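Local coordinates for protein racemase (Pseudovibrio sp. JE062, PDB 3MKC) that is of undetermined function but belongs to the mandelate racemase/muconate lactonizing enzyme group of the enolase superfamily, joining an N-terminal capping domain to a TIM-barrel-like domain, at residues 46-50 and 288-292; 317-322 and 350-355; 180-186 and 212-216; 188-192 and 225-229. All blocks are in the same frame, centred on the assembly; numbering follows the deposited sequence.

Contact 1 (46-50 and 288-292)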
loop_
_atom_site.group_PDB
_atom_site.type_symbol
_atom_site.label_atom_id
_atom_site.label_comp_id
_atom_site.label_asym_id
_atom_site.label_seq_id
_atom_site.Cartn_x
_atom_site.Cartn_y
_atom_site.Cartn_z
ATOM N N GLY A 46 -11.498 7.275 1.711
ATOM C CA GLY A 46 -10.520 6.433 1.049
ATOM C C GLY A 46 -9.593 7.390 0.337
ATOM O O GLY A 46 -9.762 8.599 0.450
ATOM N N GLU A 47 -8.593 6.886 -0.372
ATOM C CA GLU A 47 -7.727 7.786 -1.107
ATOM C C GLU A 47 -7.150 7.075 -2.320
ATOM O O GLU A 47 -6.966 5.853 -2.308
ATOM C CB GLU A 47 -6.623 8.361 -0.205
ATOM C CG GLU A 47 -5.501 7.426 0.163
ATOM C CD GLU A 47 -4.507 8.073 1.114
ATOM O OE1 GLU A 47 -4.400 9.317 1.122
ATOM O OE2 GLU A 47 -3.824 7.335 1.849
ATOM N N ALA A 48 -6.904 7.849 -3.372
ATOM C CA ALA A 48 -6.377 7.327 -4.624
ATOM C C ALA A 48 -4.998 7.887 -4.949
ATOM O O ALA A 48 -4.693 9.039 -4.634
ATOM C CB ALA A 48 -7.347 7.651 -5.756
ATOM N N ASP A 49 -4.166 7.066 -5.585
ATOM C CA ASP A 49 -2.825 7.494 -5.968
ATOM C C ASP A 49 -2.930 8.243 -7.302
ATOM O O ASP A 49 -4.010 8.302 -7.896
ATOM C CB ASP A 49 -1.917 6.270 -6.104
ATOM C CG ASP A 49 -0.445 6.628 -6.098
ATOM O OD1 ASP A 49 -0.085 7.717 -5.603
ATOM O OD2 ASP A 49 0.357 5.808 -6.579
ATOM N N GLY A 50 -1.815 8.818 -7.750
ATOM C CA GLY A 50 -1.786 9.548 -9.010
ATOM C C GLY A 50 -1.818 11.062 -8.866
ATOM O O GLY A 50 -2.155 11.590 -7.803
ATOM N N TYR A 288 -2.719 -0.511 -2.041
ATOM C CA TYR A 288 -4.110 -0.292 -1.650
ATOM C C TYR A 288 -4.803 0.739 -2.521
ATOM O O TYR A 288 -5.928 0.536 -2.979
ATOM C CB TYR A 288 -4.191 0.226 -0.209
ATOM C CG TYR A 288 -3.504 -0.623 0.824
ATOM C CD1 TYR A 288 -4.177 -1.667 1.459
ATOM C CD2 TYR A 288 -2.176 -0.385 1.173
ATOM C CE1 TYR A 288 -3.546 -2.454 2.414
ATOM C CE2 TYR A 288 -1.535 -1.167 2.127
ATOM C CZ TYR A 288 -2.225 -2.202 2.741
ATOM O OH TYR A 288 -1.582 -3.004 3.661
ATOM N N ASN A 289 -4.128 1.862 -2.730
ATOM C CA ASN A 289 -4.709 2.959 -3.485
ATOM C C ASN A 289 -4.383 2.969 -4.970
ATOM O O ASN A 289 -4.563 3.989 -5.644
ATOM C CB ASN A 289 -4.296 4.293 -2.843
ATOM C CG ASN A 289 -2.795 4.409 -2.651
ATOM O OD1 ASN A 289 -2.027 4.304 -3.610
ATOM N ND2 ASN A 289 -2.367 4.625 -1.404
ATOM N N ARG A 290 -3.917 1.832 -5.482
ATOM C CA ARG A 290 -3.579 1.727 -6.894
ATOM C C ARG A 290 -4.222 0.532 -7.591
ATOM O O ARG A 290 -4.855 0.672 -8.639
ATOM C CB ARG A 290 -2.062 1.589 -7.083
ATOM C CG ARG A 290 -1.217 2.812 -6.757
ATOM C CD ARG A 290 0.268 2.444 -6.843
ATOM N NE ARG A 290 0.686 2.079 -8.198
ATOM C CZ ARG A 290 1.023 2.958 -9.139
ATOM N NH1 ARG A 290 0.998 4.257 -8.871
ATOM N NH2 ARG A 290 1.381 2.539 -10.348
ATOM N N CYS A 291 -4.055 -0.645 -6.990
ATOM C CA CYS A 291 -4.499 -1.896 -7.601
ATOM C C CYS A 291 -5.949 -2.320 -7.607
ATOM O O CYS A 291 -6.275 -3.321 -8.237
ATOM C CB CYS A 291 -3.685 -3.054 -7.024
ATOM S SG CYS A 291 -4.276 -3.618 -5.411
ATOM N N GLY A 292 -6.820 -1.583 -6.923
ATOM C CA GLY A 292 -8.218 -1.972 -6.885
ATOM C C GLY A 292 -8.752 -2.000 -5.460
ATOM O O GLY A 292 -9.816 -2.546 -5.209
#
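Backbone pairing between the two segments comes down to one bond: the amide N of Asp49 donates to O of Asn289 at 3.1 Å, where edge strand 43-48 runs out into a loop. At the same level the CA atoms of Ala48 and Asn289 lie 4.8 Å apart. The charged part is a salt bridge at the outer side, where NH1 of Arg290 reaches OD2 of Asp49 at 2.8 Å and meets it near the plane of the guanidinium. The other carboxylate oxygen, OD1, turns back to the amide of Gly50 in a weak hydrogen bond and also forms a salt bridge with Lys317. Arg290 has a second partner of its own, NH2 donating to the carbonyl of Met265. The contact crosses the interdomain interface of the enolase superfamily, setting the last strand of the three-stranded antiparallel sheet of the capping domain against a loop that follows barrel strand 283-284 and leads into helix 293-306. Van der Waals packing fills the buried side. The CA-to-CB bond of Asn289 is directed toward 46-50; its CB lies 3.1 Å from O of Glu47, and its OD1 3.2 Å from CB of Asp49. The polar ends of Glu47 and Asn289 converge on Thr321 of helix 319-331, whose hydroxyl is hydrogen-bonded to OE2 of the former and ND2 of the latter.

Contact 2 (317-322 and 350-355)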
loop_
_atom_site.group_PDB
_atom_site.type_symbol
_atom_site.label_atom_id
_atom_site.label_comp_id
_atom_site.label_asym_id
_atom_site.label_seq_id
_atom_site.Cartn_x
_atom_site.Cartn_y
_atom_site.Cartn_z
ATOM N N LYS A 317 1.283 6.702 1.574
ATOM C CA LYS A 317 0.354 7.795 1.313
ATOM C C LYS A 317 0.088 8.507 2.634
ATOM O O LYS A 317 1.027 8.924 3.306
ATOM C CB LYS A 317 -0.967 7.282 0.737
ATOM C CG LYS A 317 -1.103 7.373 -0.775
ATOM C CD LYS A 317 -0.785 8.759 -1.326
ATOM C CE LYS A 317 -1.280 8.877 -2.758
ATOM N NZ LYS A 317 -0.685 10.008 -3.517
ATOM N N THR A 318 -1.182 8.625 3.011
ATOM C CA THR A 318 -1.529 9.301 4.260
ATOM C C THR A 318 -2.077 8.346 5.305
ATOM O O THR A 318 -1.977 7.128 5.161
ATOM C CB THR A 318 -2.563 10.421 4.032
ATOM O OG1 THR A 318 -3.858 9.851 3.819
ATOM C CG2 THR A 318 -2.174 11.260 2.828
ATOM N N GLY A 319 -2.657 8.909 6.362
ATOM C CA GLY A 319 -3.212 8.090 7.421
ATOM C C GLY A 319 -4.399 7.265 6.964
ATOM O O GLY A 319 -4.779 6.294 7.618
ATOM N N ILE A 320 -4.995 7.647 5.839
ATOM C CA ILE A 320 -6.144 6.915 5.323
ATOM C C ILE A 320 -5.733 5.508 4.883
ATOM O O ILE A 320 -6.389 4.521 5.216
ATOM C CB ILE A 320 -6.782 7.654 4.133
ATOM C CG1 ILE A 320 -7.252 9.045 4.582
ATOM C CG2 ILE A 320 -7.958 6.854 3.595
ATOM C CD1 ILE A 320 -7.931 9.853 3.485
ATOM N N THR A 321 -4.643 5.423 4.132
ATOM C CA THR A 321 -4.160 4.131 3.666
ATOM C C THR A 321 -3.524 3.342 4.815
ATOM O O THR A 321 -3.647 2.117 4.873
ATOM C CB THR A 321 -3.155 4.306 2.508
ATOM O OG1 THR A 321 -3.830 4.898 1.390
ATOM C CG2 THR A 321 -2.566 2.962 2.085
ATOM N N SER A 322 -2.855 4.032 5.736
ATOM C CA SER A 322 -2.247 3.336 6.869
ATOM C C SER A 322 -3.324 2.615 7.677
ATOM O O SER A 322 -3.089 1.527 8.205
ATOM C CB SER A 322 -1.492 4.315 7.774
ATOM O OG SER A 322 -0.246 4.684 7.204
ATOM N N LEU A 350 1.507 15.767 5.486
ATOM C CA LEU A 350 0.262 15.166 5.025
ATOM C C LEU A 350 -0.011 13.840 5.735
ATOM O O LEU A 350 -1.114 13.601 6.233
ATOM C CB LEU A 350 0.334 14.951 3.513
ATOM C CG LEU A 350 -0.967 15.145 2.747
ATOM C CD1 LEU A 350 -1.546 16.524 3.045
ATOM C CD2 LEU A 350 -0.690 14.994 1.262
ATOM N N ARG A 351 1.000 12.980 5.776
ATOM C CA ARG A 351 0.874 11.684 6.433
ATOM C C ARG A 351 0.593 11.865 7.922
ATOM O O ARG A 351 -0.115 11.067 8.537
ATOM C CB ARG A 351 2.166 10.882 6.264
ATOM C CG ARG A 351 2.243 9.650 7.159
ATOM C CD ARG A 351 1.198 8.623 6.764
ATOM N NE ARG A 351 1.179 7.479 7.672
ATOM C CZ ARG A 351 0.597 7.476 8.866
ATOM N NH1 ARG A 351 -0.025 8.561 9.309
ATOM N NH2 ARG A 351 0.639 6.387 9.620
ATOM N N LYS A 352 1.153 12.922 8.496
ATOM C CA LYS A 352 0.981 13.195 9.918
ATOM C C LYS A 352 -0.328 13.863 10.346
ATOM O O LYS A 352 -0.912 13.479 11.361
ATOM C CB LYS A 352 2.140 14.052 10.423
ATOM C CG LYS A 352 3.505 13.392 10.383
ATOM C CD LYS A 352 4.526 14.322 11.012
ATOM C CE LYS A 352 5.892 13.677 11.140
ATOM N NZ LYS A 352 6.823 14.570 11.876
ATOM N N TYR A 353 -0.799 14.842 9.578
ATOM C CA TYR A 353 -2.002 15.584 9.963
ATOM C C TYR A 353 -3.333 15.398 9.225
ATOM O O TYR A 353 -4.369 15.792 9.757
ATOM C CB TYR A 353 -1.699 17.086 9.946
ATOM C CG TYR A 353 -0.325 17.479 10.443
ATOM C CD1 TYR A 353 0.097 17.159 11.734
ATOM C CD2 TYR A 353 0.544 18.204 9.627
ATOM C CE1 TYR A 353 1.357 17.557 12.201
ATOM C CE2 TYR A 353 1.801 18.605 10.080
ATOM C CZ TYR A 353 2.200 18.282 11.366
ATOM O OH TYR A 353 3.435 18.693 11.810
ATOM N N LEU A 354 -3.336 14.815 8.028
ATOM C CA LEU A 354 -4.596 14.696 7.284
ATOM C C LEU A 354 -5.770 14.030 7.993
ATOM O O LEU A 354 -6.876 14.572 7.995
ATOM C CB LEU A 354 -4.375 14.012 5.935
ATOM C CG LEU A 354 -5.613 14.008 5.038
ATOM C CD1 LEU A 354 -6.080 15.438 4.775
ATOM C CD2 LEU A 354 -5.275 13.306 3.730
ATOM N N VAL A 355 -5.554 12.853 8.573
ATOM C CA VAL A 355 -6.637 12.176 9.277
ATOM C C VAL A 355 -6.267 11.849 10.710
ATOM O O VAL A 355 -5.089 11.844 11.078
ATOM C CB VAL A 355 -7.074 10.867 8.582
ATOM C CG1 VAL A 355 -7.796 11.182 7.282
ATOM C CG2 VAL A 355 -5.872 9.977 8.340
#
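The N-terminus of helix 319-331 abuts the short helix 349-353 so closely that the CA atoms of Thr318 and Arg351 are 4.0 Å apart. Thr318 is the N-cap of the first helix, its OG1 accepting from the amide N of Ile320 at 3.2 Å while also bonding to Glu47. Gly319 is a point of tight fit: a beta carbon there would come within 2.5 Å of CG2 of Val355. Both segments belong to the TIM-barrel-like domain, helix 319-331 preceding strand 339-340 and helix 349-353 following it; Leu350 and Leu354 also touch strand 29-38 of the capping domain. Arg351 lays one face of its guanidinium over CA of Gly319 and CB of Ser322, its NH1 being 3.7 Å from the former atom, and NH2 makes a salt bridge with Glu358. Van der Waals packing completes the seam. CG1 of Ile320 meets CG1 of Val355 at 3.5 Å, and CD2 of Leu354 lies 3.7 Å from OG1 of Thr318 and 4.4 Å from CD1 of Ile320.

Contact 3 (180-186 and 212-216)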
loop_
_atom_site.group_PDB
_atom_site.type_symbol
_atom_site.label_atom_id
_atom_site.label_comp_id
_atom_site.label_asym_id
_atom_site.label_seq_id
_atom_site.Cartn_x
_atom_site.Cartn_y
_atom_site.Cartn_z
ATOM N N VAL A 180 18.389 2.090 -1.549
ATOM C CA VAL A 180 19.650 2.471 -2.162
ATOM C C VAL A 180 19.277 3.736 -2.925
ATOM O O VAL A 180 18.495 3.684 -3.874
ATOM C CB VAL A 180 20.157 1.408 -3.167
ATOM C CG1 VAL A 180 21.440 1.888 -3.834
ATOM C CG2 VAL A 180 20.416 0.092 -2.454
ATOM N N PRO A 181 19.804 4.897 -2.507
ATOM C CA PRO A 181 19.497 6.162 -3.181
ATOM C C PRO A 181 19.575 6.077 -4.708
ATOM O O PRO A 181 20.569 5.625 -5.266
ATOM C CB PRO A 181 20.531 7.116 -2.592
ATOM C CG PRO A 181 20.648 6.618 -1.186
ATOM C CD PRO A 181 20.750 5.116 -1.398
ATOM N N ILE A 182 18.516 6.530 -5.369
ATOM C CA ILE A 182 18.423 6.506 -6.827
ATOM C C ILE A 182 19.637 7.058 -7.570
ATOM O O ILE A 182 20.326 6.328 -8.290
ATOM C CB ILE A 182 17.192 7.289 -7.299
ATOM C CG1 ILE A 182 15.937 6.721 -6.640
ATOM C CG2 ILE A 182 17.085 7.228 -8.814
ATOM C CD1 ILE A 182 14.650 7.389 -7.080
ATOM N N LYS A 183 19.891 8.351 -7.408
ATOM C CA LYS A 183 21.007 8.990 -8.088
ATOM C C LYS A 183 22.368 8.689 -7.471
ATOM O O LYS A 183 23.304 9.481 -7.588
ATOM C CB LYS A 183 20.780 10.499 -8.145
ATOM C CG LYS A 183 19.530 10.906 -8.910
ATOM C CD LYS A 183 19.399 12.423 -8.961
ATOM C CE LYS A 183 18.191 12.873 -9.769
ATOM N NZ LYS A 183 18.067 14.363 -9.751
ATOM N N ALA A 184 22.482 7.545 -6.805
ATOM C CA ALA A 184 23.753 7.152 -6.211
ATOM C C ALA A 184 24.491 6.388 -7.305
ATOM O O ALA A 184 23.921 5.494 -7.926
ATOM C CB ALA A 184 23.520 6.255 -4.998
ATOM N N ASP A 185 25.745 6.746 -7.557
ATOM C CA ASP A 185 26.516 6.075 -8.600
ATOM C C ASP A 185 27.305 4.876 -8.087
ATOM O O ASP A 185 28.217 4.399 -8.765
ATOM C CB ASP A 185 27.493 7.052 -9.251
ATOM C CG ASP A 185 28.467 7.646 -8.254
ATOM O OD1 ASP A 185 28.858 6.932 -7.302
ATOM O OD2 ASP A 185 28.849 8.823 -8.430
ATOM N N TRP A 186 26.959 4.387 -6.901
ATOM C CA TRP A 186 27.674 3.254 -6.322
ATOM C C TRP A 186 27.651 2.034 -7.243
ATOM O O TRP A 186 26.629 1.728 -7.856
ATOM C CB TRP A 186 27.070 2.867 -4.965
ATOM C CG TRP A 186 26.749 4.027 -4.058
ATOM C CD1 TRP A 186 27.266 5.291 -4.123
ATOM C CD2 TRP A 186 25.851 4.019 -2.936
ATOM N NE1 TRP A 186 26.746 6.069 -3.115
ATOM C CE2 TRP A 186 25.875 5.316 -2.372
ATOM C CE3 TRP A 186 25.029 3.043 -2.352
ATOM C CZ2 TRP A 186 25.110 5.663 -1.250
ATOM C CZ3 TRP A 186 24.265 3.389 -1.233
ATOM C CH2 TRP A 186 24.314 4.691 -0.697
ATOM N N TYR A 212 15.821 -1.485 -3.939
ATOM C CA TYR A 212 16.892 -1.070 -4.835
ATOM C C TYR A 212 16.465 0.035 -5.802
ATOM O O TYR A 212 17.262 0.516 -6.606
ATOM C CB TYR A 212 17.433 -2.298 -5.578
ATOM C CG TYR A 212 18.071 -3.312 -4.648
ATOM C CD1 TYR A 212 19.429 -3.251 -4.338
ATOM C CD2 TYR A 212 17.309 -4.308 -4.049
ATOM C CE1 TYR A 212 20.013 -4.163 -3.450
ATOM C CE2 TYR A 212 17.874 -5.217 -3.165
ATOM C CZ TYR A 212 19.227 -5.143 -2.867
ATOM O OH TYR A 212 19.787 -6.050 -1.989
ATOM N N LEU A 213 15.203 0.443 -5.697
ATOM C CA LEU A 213 14.647 1.510 -6.518
ATOM C C LEU A 213 14.890 1.429 -8.021
ATOM O O LEU A 213 15.194 2.437 -8.667
ATOM C CB LEU A 213 15.126 2.872 -5.994
ATOM C CG LEU A 213 14.490 3.287 -4.667
ATOM C CD1 LEU A 213 15.301 4.410 -4.016
ATOM C CD2 LEU A 213 13.051 3.721 -4.916
ATOM N N TYR A 214 14.768 0.225 -8.570
ATOM C CA TYR A 214 14.899 0.020 -10.004
ATOM C C TYR A 214 16.198 0.520 -10.625
ATOM O O TYR A 214 16.194 1.051 -11.733
ATOM C CB TYR A 214 13.709 0.689 -10.694
ATOM C CG TYR A 214 12.373 0.255 -10.129
ATOM C CD1 TYR A 214 11.871 -1.018 -10.385
ATOM C CD2 TYR A 214 11.628 1.100 -9.297
ATOM C CE1 TYR A 214 10.675 -1.443 -9.836
ATOM C CE2 TYR A 214 10.423 0.682 -8.737
ATOM C CZ TYR A 214 9.955 -0.597 -9.013
ATOM O OH TYR A 214 8.781 -1.041 -8.457
ATOM N N ARG A 215 17.316 0.335 -9.934
ATOM C CA ARG A 215 18.584 0.805 -10.479
ATOM C C ARG A 215 19.243 -0.200 -11.425
ATOM O O ARG A 215 20.235 0.127 -12.065
ATOM C CB ARG A 215 19.556 1.154 -9.343
ATOM C CG ARG A 215 20.003 -0.031 -8.520
ATOM C CD ARG A 215 20.797 0.384 -7.273
ATOM N NE ARG A 215 22.087 1.017 -7.562
ATOM C CZ ARG A 215 22.282 2.332 -7.635
ATOM N NH1 ARG A 215 21.273 3.172 -7.449
ATOM N NH2 ARG A 215 23.496 2.813 -7.876
ATOM N N PHE A 216 18.688 -1.406 -11.526
ATOM C CA PHE A 216 19.262 -2.445 -12.393
ATOM C C PHE A 216 18.394 -2.852 -13.588
ATOM O O PHE A 216 17.186 -2.649 -13.583
ATOM C CB PHE A 216 19.564 -3.695 -11.567
ATOM C CG PHE A 216 20.539 -3.466 -10.453
ATOM C CD1 PHE A 216 21.844 -3.071 -10.723
ATOM C CD2 PHE A 216 20.161 -3.672 -9.131
ATOM C CE1 PHE A 216 22.767 -2.885 -9.686
ATOM C CE2 PHE A 216 21.067 -3.490 -8.092
ATOM C CZ PHE A 216 22.378 -3.095 -8.372
HETATM O O HOH W 1 18.842 2.776 -6.350
#
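Arg215 supplies every direct hydrogen bond between these two loops, and all its partners on 180-186 are backbone carbonyls. The strongest is NH2 to O of Ala184, 2.7 Å long and almost linear; the same nitrogen makes a weak bond of 3.3 Å to O of Trp186, and NH1 makes another weak one of 3.4 Å to O of Ile182. These three oxygens lie near the plane of the guanidinium, so the backbone of 182-186 curls round its edge; the type I turn Pro181-Ala184, which overlaps this curl, is closed by its own bond from N of Ala184 to O of Pro181 at 3.1 Å. A water bridges the loops. It accepts from NH1 of Arg215 at 2.7 Å and donates to O of Val180 at 2.7 Å and to O of Tyr212 at 2.8 Å, satisfying carbonyls on both loops. Apolar groups flank this polar cluster: CG1 of Val180 covers one face of the guanidinium, CG2 of Val180 touches CD1 of Tyr212 at 4.0 Å, and CD1 of Leu213 rests 3.6 Å from CG1 of Ile182. In the barrel, the loops follow the adjacent parallel strands 175-179 and 207-211 at their C-terminal ends and lead into helices 188-202 and 219-228; Val180 and Tyr212 pack on the first of these helices, and Phe216 reaches both.

Contact 4 (188-192 and 225-229)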
loop_
_atom_site.group_PDB
_atom_site.type_symbol
_atom_site.label_atom_id
_atom_site.label_comp_id
_atom_site.label_asym_id
_atom_site.label_seq_id
_atom_site.Cartn_x
_atom_site.Cartn_y
_atom_site.Cartn_z
ATOM N N THR A 188 27.946 -2.094 -7.954
ATOM C CA THR A 188 27.246 -3.144 -7.230
ATOM C C THR A 188 28.045 -3.582 -6.002
ATOM O O THR A 188 27.469 -3.936 -4.972
ATOM C CB THR A 188 26.967 -4.363 -8.122
ATOM O OG1 THR A 188 28.205 -4.945 -8.544
ATOM C CG2 THR A 188 26.164 -3.944 -9.341
ATOM N N LYS A 189 29.370 -3.549 -6.096
ATOM C CA LYS A 189 30.184 -3.934 -4.954
ATOM C C LYS A 189 30.015 -2.941 -3.806
ATOM O O LYS A 189 30.019 -3.325 -2.637
ATOM C CB LYS A 189 31.662 -4.046 -5.347
ATOM C CG LYS A 189 32.142 -5.489 -5.398
ATOM C CD LYS A 189 31.902 -6.148 -4.036
ATOM C CE LYS A 189 31.878 -7.671 -4.098
ATOM N NZ LYS A 189 31.490 -8.226 -2.762
ATOM N N GLU A 190 29.846 -1.669 -4.147
ATOM C CA GLU A 190 29.665 -0.638 -3.140
ATOM C C GLU A 190 28.304 -0.807 -2.472
ATOM O O GLU A 190 28.157 -0.573 -1.272
ATOM C CB GLU A 190 29.769 0.752 -3.775
ATOM C CG GLU A 190 31.154 1.085 -4.316
ATOM C CD GLU A 190 31.208 2.454 -4.967
ATOM O OE1 GLU A 190 30.486 2.676 -5.962
ATOM O OE2 GLU A 190 31.968 3.311 -4.480
ATOM N N VAL A 191 27.309 -1.209 -3.259
ATOM C CA VAL A 191 25.970 -1.426 -2.729
ATOM C C VAL A 191 26.034 -2.572 -1.727
ATOM O O VAL A 191 25.389 -2.524 -0.680
ATOM C CB VAL A 191 24.964 -1.780 -3.852
ATOM C CG1 VAL A 191 23.612 -2.166 -3.247
ATOM C CG2 VAL A 191 24.798 -0.589 -4.781
ATOM N N ALA A 192 26.818 -3.597 -2.050
ATOM C CA ALA A 192 26.960 -4.737 -1.156
ATOM C C ALA A 192 27.586 -4.258 0.152
ATOM O O ALA A 192 27.164 -4.653 1.239
ATOM C CB ALA A 192 27.829 -5.797 -1.795
ATOM N N LEU A 225 25.091 -9.773 -7.167
ATOM C CA LEU A 225 24.996 -8.932 -5.983
ATOM C C LEU A 225 24.233 -9.636 -4.868
ATOM O O LEU A 225 24.722 -9.743 -3.748
ATOM C CB LEU A 225 24.306 -7.612 -6.327
ATOM C CG LEU A 225 23.864 -6.719 -5.164
ATOM C CD1 LEU A 225 25.059 -6.351 -4.293
ATOM C CD2 LEU A 225 23.198 -5.473 -5.715
ATOM N N LEU A 226 23.035 -10.125 -5.173
ATOM C CA LEU A 226 22.240 -10.794 -4.151
ATOM C C LEU A 226 22.910 -12.052 -3.615
ATOM O O LEU A 226 22.814 -12.355 -2.427
ATOM C CB LEU A 226 20.845 -11.120 -4.694
ATOM C CG LEU A 226 20.000 -9.899 -5.079
ATOM C CD1 LEU A 226 18.611 -10.367 -5.493
ATOM C CD2 LEU A 226 19.896 -8.929 -3.896
ATOM N N ASN A 227 23.602 -12.784 -4.478
ATOM C CA ASN A 227 24.271 -13.988 -4.021
ATOM C C ASN A 227 25.426 -13.680 -3.074
ATOM O O ASN A 227 25.692 -14.448 -2.154
ATOM C CB ASN A 227 24.768 -14.819 -5.210
ATOM C CG ASN A 227 23.642 -15.556 -5.905
ATOM O OD1 ASN A 227 22.631 -15.877 -5.284
ATOM N ND2 ASN A 227 23.815 -15.843 -7.192
ATOM N N SER A 228 26.088 -12.548 -3.272
ATOM C CA SER A 228 27.227 -12.190 -2.422
ATOM C C SER A 228 26.847 -11.678 -1.035
ATOM O O SER A 228 27.702 -11.581 -0.152
ATOM C CB SER A 228 28.103 -11.146 -3.124
ATOM O OG SER A 228 27.475 -9.878 -3.142
ATOM N N ILE A 229 25.576 -11.345 -0.834
ATOM C CA ILE A 229 25.143 -10.850 0.471
ATOM C C ILE A 229 24.145 -11.791 1.132
ATOM O O ILE A 229 23.326 -11.378 1.951
ATOM C CB ILE A 229 24.521 -9.445 0.368
ATOM C CG1 ILE A 229 23.294 -9.474 -0.547
ATOM C CG2 ILE A 229 25.567 -8.456 -0.145
ATOM C CD1 ILE A 229 22.592 -8.138 -0.644
#
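Leu225 has the most surface covered here, its side chain projecting from helix 219-228 into the first turn of helix 188-202. CD1 lies 3.5 Å from O of Thr188 and 3.8 Å from CB of Ala192, while CD2 meets CG1 of Val191 at 4.1 Å, so the leucine is held by residues one turn apart. Ala192 comes next. Its small methyl group leaves room for the neighbouring helix, and its CB also packs 3.9 Å from CG2 of Ile229. Thr188, third in buried area, has its CA-to-CB bond directed toward 225-229, but its closest approach is through its carbonyl O; its CA lies 6.3 Å from that of Leu225. Van der Waals packing joins the segments; the hydroxyl of Ser228 is turned back on its own helix, donating from OG to O of Leu225 at 2.8 Å. The two helices are consecutive in the beta-alpha repeats of the TIM-barrel-like domain, leading to strands 207-211 and 236-238 respectively, and they lie side by side on the outside of the barrel.

The four contacts form two touching pairs. Contacts 1 and 2, with centres about 13 Å apart, meet chiefly through Glu47, whose OE1 lies 2.8 Å from OG1 of Thr318 and whose OE2 lies 2.5 Å from OG1 of Thr321, so capping domain and barrel are bonded at a helix start. Contacts 3 and 4, also about 13 Å apart between centres, interlock along the chain, and Phe216 CZ packs 3.7 Å from Leu225 CD2. The centres of contacts 1 and 3 are about 26 Å apart, although their nearest atoms approach to about 8 Å. In enolase-superfamily proteins the active site generally lies at the C-terminal strand ends beneath the capping domain; contacts 1 to 3 are probably on that side, with contact 4 among the outer helices.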